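PDB 1M72: caspase-1 subunit p19/18, which probably acts as an executioner cysteine protease in the apoptotic caspase cascade, cleaving baculovirus p35 and the nuclear immunophilin FKBP46. Local coordinates for residues C[119-122]-C[123-127]. Sequence-based numbering, arbitrary orientation.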
loop_
_atom_site.group_PDB
_atom_site.type_symbol
_atom_site.label_atom_id
_atom_site.label_comp_id
_atom_site.label_asym_id
_atom_site.label_seq_id
_atom_site.Cartn_x
_atom_site.Cartn_y
_atom_site.Cartn_z
ATOM N N THR C 119 1.872 23.477 -14.137
ATOM C CA THR C 119 0.808 23.491 -13.146
ATOM C C THR C 119 0.712 22.109 -12.511
ATOM O O THR C 119 1.518 21.253 -12.839
ATOM C CB THR C 119 -0.546 23.918 -13.817
ATOM O OG1 THR C 119 -1.584 23.966 -12.831
ATOM C CG2 THR C 119 -0.919 22.943 -14.958
ATOM N N HIS C 120 -0.238 21.893 -11.603
ATOM C CA HIS C 120 -0.348 20.592 -10.927
ATOM C C HIS C 120 -1.496 19.703 -11.424
ATOM O O HIS C 120 -2.437 20.175 -12.045
ATOM C CB HIS C 120 -0.532 20.806 -9.429
ATOM C CG HIS C 120 -1.727 21.634 -9.112
ATOM N ND1 HIS C 120 -3.002 21.108 -9.069
ATOM C CD2 HIS C 120 -1.866 22.975 -8.980
ATOM C CE1 HIS C 120 -3.875 22.089 -8.931
ATOM N NE2 HIS C 120 -3.211 23.231 -8.877
ATOM N N TYR C 121 -1.393 18.411 -11.147
ATOM C CA TYR C 121 -2.419 17.454 -11.524
ATOM C C TYR C 121 -2.513 16.412 -10.400
ATOM O O TYR C 121 -1.658 16.367 -9.472
ATOM C CB TYR C 121 -2.061 16.791 -12.847
ATOM C CG TYR C 121 -0.737 16.096 -12.807
ATOM C CD1 TYR C 121 -0.648 14.736 -12.510
ATOM C CD2 TYR C 121 0.439 16.796 -13.047
ATOM C CE1 TYR C 121 0.604 14.079 -12.459
ATOM C CE2 TYR C 121 1.687 16.153 -12.998
ATOM C CZ TYR C 121 1.754 14.791 -12.703
ATOM O OH TYR C 121 2.982 14.179 -12.652
ATOM N N LYS C 122 -3.573 15.609 -10.451
ATOM C CA LYS C 122 -3.766 14.582 -9.459
ATOM C C LYS C 122 -2.932 13.364 -9.820
ATOM O O LYS C 122 -2.933 12.912 -10.961
ATOM C CB LYS C 122 -5.247 14.185 -9.357
ATOM C CG LYS C 122 -6.119 15.286 -8.762
ATOM C CD LYS C 122 -7.542 14.786 -8.538
ATOM C CE LYS C 122 -8.530 15.959 -8.193
ATOM N NZ LYS C 122 -8.257 16.602 -6.862
ATOM N N PRO C 123 -2.209 12.819 -8.837
ATOM C CA PRO C 123 -1.353 11.633 -9.007
ATOM C C PRO C 123 -2.125 10.488 -9.715
ATOM O O PRO C 123 -1.546 9.782 -10.560
ATOM C CB PRO C 123 -0.989 11.256 -7.568
ATOM C CG PRO C 123 -1.166 12.530 -6.813
ATOM C CD PRO C 123 -2.323 13.206 -7.420
ATOM N N ASP C 124 -3.411 10.320 -9.362
ATOM C CA ASP C 124 -4.298 9.292 -9.946
ATOM C C ASP C 124 -4.284 9.341 -11.474
ATOM O O ASP C 124 -4.570 8.341 -12.156
ATOM C CB ASP C 124 -5.744 9.474 -9.466
ATOM C CG ASP C 124 -5.882 9.251 -7.972
ATOM O OD1 ASP C 124 -6.699 8.376 -7.585
ATOM O OD2 ASP C 124 -5.161 9.943 -7.184
ATOM N N ASN C 125 -3.966 10.511 -12.009
ATOM C CA ASN C 125 -3.893 10.622 -13.435
ATOM C C ASN C 125 -2.855 9.697 -14.032
ATOM O O ASN C 125 -3.025 9.291 -15.167
ATOM C CB ASN C 125 -3.520 12.025 -13.857
ATOM C CG ASN C 125 -4.639 13.027 -13.655
ATOM O OD1 ASN C 125 -4.595 14.081 -14.261
ATOM N ND2 ASN C 125 -5.605 12.730 -12.785
ATOM N N LEU C 126 -1.785 9.375 -13.294
ATOM C CA LEU C 126 -0.719 8.522 -13.836
ATOM C C LEU C 126 -1.144 7.067 -14.164
ATOM O O LEU C 126 -0.725 6.513 -15.175
ATOM C CB LEU C 126 0.503 8.530 -12.881
ATOM C CG LEU C 126 1.086 9.930 -12.719
ATOM C CD1 LEU C 126 1.845 9.989 -11.403
ATOM C CD2 LEU C 126 1.949 10.351 -14.004
ATOM N N TRP C 127 -1.988 6.487 -13.319
ATOM C CA TRP C 127 -2.446 5.126 -13.486
ATOM C C TRP C 127 -3.894 4.960 -14.010
ATOM O O TRP C 127 -4.291 3.847 -14.422
ATOM C CB TRP C 127 -2.252 4.379 -12.155
ATOM C CG TRP C 127 -2.825 5.040 -10.920
ATOM C CD1 TRP C 127 -4.125 4.966 -10.465
ATOM C CD2 TRP C 127 -2.099 5.807 -9.929
ATOM N NE1 TRP C 127 -4.236 5.628 -9.258
ATOM C CE2 TRP C 127 -3.014 6.153 -8.915
ATOM C CE3 TRP C 127 -0.759 6.224 -9.806
ATOM C CZ2 TRP C 127 -2.637 6.910 -7.783
ATOM C CZ3 TRP C 127 -0.386 6.974 -8.683
ATOM C CH2 TRP C 127 -1.329 7.311 -7.684
#
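Lys122, Tyr121 and Pro123 carry most of this local contact, in which a type I beta turn from Lys122 to Asn125 links strand 120-121 to the short, weakly bonded helix 125-128. The turn is closed by the backbone bond from Asn125 N to Lys122 O, 2.8 Å long. Its N-H...O angle is 155°. A second bond, from Leu126 N to Pro123 O at 2.8 Å, continues the winding one residue on. Pro123 takes the second position of the turn, where the backbone shape fixed by a proline ring is well suited. Its ring lies against the Lys122 backbone through the peptide bond that joins them.

The side chain of Asn125 folds back over the start of the turn. Its CG stands beside its own backbone N, chi1 -72°, and this brings ND2 to 3.7 Å from Lys122 CB. ND2 also lies close to Lys122 O, but the angle is too poor for a hydrogen bond. On the same amide, OD1 comes within 4.0 Å of Tyr121 CB. The amide and the phenol ring are turned 32° from each other. Lys122 meets the amide by its base, CB, and the rest of its chain runs away from the turn.

Tyr121 belongs to the edge strand of a small three-stranded antiparallel sheet in the caspase domain. Its backbone bonds to Leu114 on the neighbouring strand. Val105 of the central sheet touches both Tyr121 and Leu126, and Phe186 packs on Pro123. The turn lies between the small sheet and the central sheet, with the Tyr121 side chain about 10 Å from that of His108, the probable catalytic histidine. Leu126 meets the phenol ring at its edge, close to the ring plane, with CG 4.2 Å from Tyr121 CE1 and CD2 4.2 Å from Tyr121 OH.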